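Local coordinates for protein aminoglycoside phosphotransferase (Streptomyces rimosus, PDB 6FUC) that probably phosphorylates the 3'' hydroxyl of streptomycin with ATP as phosphate donor, a reaction that gives antibiotic resistance, at residues I2-F7 against A31-A36. Residues are numbered along the deposited sequence; the frame is centred on the assembly and turned at random.
Sequences IDLTAF and AVFRSA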
loop_
_atom_site.group_PDB
_atom_site.type_symbol
_atom_site.label_atom_id
_atom_site.label_comp_id
_atom_site.label_asym_id
_atom_site.label_seq_id
_atom_site.Cartn_x
_atom_site.Cartn_y
_atom_site.Cartn_z
ATOM N N ILE A 2 13.182 14.350 -10.665
ATOM C CA ILE A 2 13.691 13.389 -9.645
ATOM C C ILE A 2 15.168 13.675 -9.445
ATOM O O ILE A 2 15.890 13.800 -10.423
ATOM C CB ILE A 2 13.494 11.947 -10.155
ATOM C CG1 ILE A 2 11.997 11.564 -10.307
ATOM C CG2 ILE A 2 14.217 10.900 -9.316
ATOM C CD1 ILE A 2 11.007 12.192 -9.346
ATOM N N ASP A 3 15.621 13.826 -8.200
ATOM C CA ASP A 3 17.016 14.184 -7.905
ATOM C C ASP A 3 17.957 12.996 -8.012
ATOM O O ASP A 3 18.531 12.529 -7.011
ATOM C CB ASP A 3 17.076 14.833 -6.539
ATOM C CG ASP A 3 16.039 15.879 -6.339
ATOM O OD1 ASP A 3 15.661 16.526 -7.322
ATOM O OD2 ASP A 3 15.628 16.091 -5.197
ATOM N N LEU A 4 18.066 12.494 -9.225
ATOM C CA LEU A 4 18.760 11.281 -9.514
ATOM C C LEU A 4 20.174 11.306 -9.029
ATOM O O LEU A 4 20.610 10.344 -8.358
ATOM C CB LEU A 4 18.795 10.859 -10.998
ATOM C CG LEU A 4 17.628 10.199 -11.660
ATOM C CD1 LEU A 4 18.138 10.059 -13.091
ATOM C CD2 LEU A 4 17.296 8.843 -10.980
ATOM N N THR A 5 20.899 12.382 -9.314
ATOM C CA THR A 5 22.283 12.398 -8.918
ATOM C C THR A 5 22.458 12.408 -7.401
ATOM O O THR A 5 23.299 11.643 -6.916
ATOM C CB THR A 5 23.078 13.393 -9.747
ATOM O OG1 THR A 5 22.998 13.047 -11.169
ATOM C CG2 THR A 5 24.568 13.396 -9.324
ATOM N N ALA A 6 21.701 13.236 -6.679
ATOM C CA ALA A 6 21.804 13.243 -5.233
ATOM C C ALA A 6 21.438 11.858 -4.665
ATOM O O ALA A 6 22.102 11.378 -3.726
ATOM C CB ALA A 6 20.905 14.305 -4.628
ATOM N N PHE A 7 20.415 11.205 -5.222
ATOM C CA PHE A 7 19.979 9.930 -4.688
ATOM C C PHE A 7 21.014 8.847 -4.956
ATOM O O PHE A 7 21.364 8.072 -4.064
ATOM C CB PHE A 7 18.648 9.586 -5.283
ATOM C CG PHE A 7 17.493 10.481 -4.854
ATOM C CD1 PHE A 7 17.566 11.325 -3.756
ATOM C CD2 PHE A 7 16.338 10.454 -5.596
ATOM C CE1 PHE A 7 16.471 12.074 -3.394
ATOM C CE2 PHE A 7 15.214 11.172 -5.230
ATOM C CZ PHE A 7 15.330 12.019 -4.135
ATOM N N ALA A 31 11.812 8.366 -5.563
ATOM C CA ALA A 31 12.267 7.427 -6.573
ATOM C C ALA A 31 12.612 6.088 -5.948
ATOM O O ALA A 31 13.128 6.061 -4.830
ATOM C CB ALA A 31 13.488 8.008 -7.229
ATOM N N VAL A 32 12.366 5.022 -6.686
ATOM C CA VAL A 32 12.676 3.650 -6.241
ATOM C C VAL A 32 13.744 3.103 -7.201
ATOM O O VAL A 32 13.693 3.254 -8.446
ATOM C CB VAL A 32 11.433 2.762 -6.202
ATOM C CG1 VAL A 32 11.773 1.305 -5.877
ATOM C CG2 VAL A 32 10.475 3.331 -5.166
ATOM N N PHE A 33 14.738 2.481 -6.614
ATOM C CA PHE A 33 15.879 1.912 -7.297
ATOM C C PHE A 33 15.989 0.444 -6.942
ATOM O O PHE A 33 15.542 0.033 -5.872
ATOM C CB PHE A 33 17.187 2.607 -6.883
ATOM C CG PHE A 33 17.249 4.068 -7.183
ATOM C CD1 PHE A 33 16.600 4.992 -6.361
ATOM C CD2 PHE A 33 17.930 4.530 -8.278
ATOM C CE1 PHE A 33 16.674 6.350 -6.630
ATOM C CE2 PHE A 33 17.961 5.865 -8.525
ATOM C CZ PHE A 33 17.359 6.773 -7.725
ATOM N N ARG A 34 16.655 -0.331 -7.789
ATOM C CA ARG A 34 16.925 -1.754 -7.544
ATOM C C ARG A 34 18.375 -2.002 -7.862
ATOM O O ARG A 34 18.905 -1.426 -8.815
ATOM C CB ARG A 34 15.983 -2.660 -8.367
ATOM C CG ARG A 34 16.033 -4.125 -7.972
ATOM C CD ARG A 34 14.911 -4.922 -8.626
ATOM N NE ARG A 34 15.222 -4.956 -10.044
ATOM N N SER A 35 19.018 -2.867 -7.111
ATOM C CA SER A 35 20.372 -3.250 -7.373
ATOM C C SER A 35 20.398 -4.123 -8.636
ATOM O O SER A 35 19.407 -4.737 -9.011
ATOM C CB SER A 35 20.958 -3.998 -6.174
ATOM O OG SER A 35 20.301 -5.234 -5.932
ATOM N N ALA A 36 21.564 -4.198 -9.278
ATOM C CA ALA A 36 21.687 -4.952 -10.512
ATOM C C ALA A 36 21.362 -6.441 -10.317
ATOM O O ALA A 36 20.818 -7.086 -11.219
ATOM C CB ALA A 36 23.065 -4.785 -11.082
#
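Phe7 and Leu4 of the N-terminal helix 4-12 close on the tip of Phe33, which rises from strand 31-34. The helix packs on the five-stranded antiparallel sheet of the N-terminal lobe, part of the protein-kinase-like fold of aminoglycoside phosphotransferases. The contact is wholly apolar. Phe33 CZ lies 3.9 Å from Phe7 CB, and Leu4 CD2 reaches the same CZ at 3.9 Å. Leu4 CD2 is equally near Phe33 CE2, at 3.9 Å. Leu4 and Phe7 are about one helical turn apart. Leu4 is exposed, while both phenylalanines are buried. The Phe7 ring also touches Ala31, whose CB is 4.1 Å from Phe7 CD2. Ala31 CB also meets the CG2 branch of Ile2 at 3.6 Å. Ile2 CG1 lies beside the backbone N (chi1 -65°), which leaves CG2 anti to that N and next to Ala31. Ile2 thus brings the residues before the helix into the contact.

Leu8 and Leu11 of the helix also touch Phe33. Cys44 of strand 40-45 touches both phenylalanines, and its backbone pairs with Ala31. At the helix start, Asp3 is the centre of an inverse gamma turn. Asp3 O accepts a hydrogen bond from Phe7 N at 2.9 Å and stands 3.1 Å above the plane of the Phe7 ring, offset toward its rim.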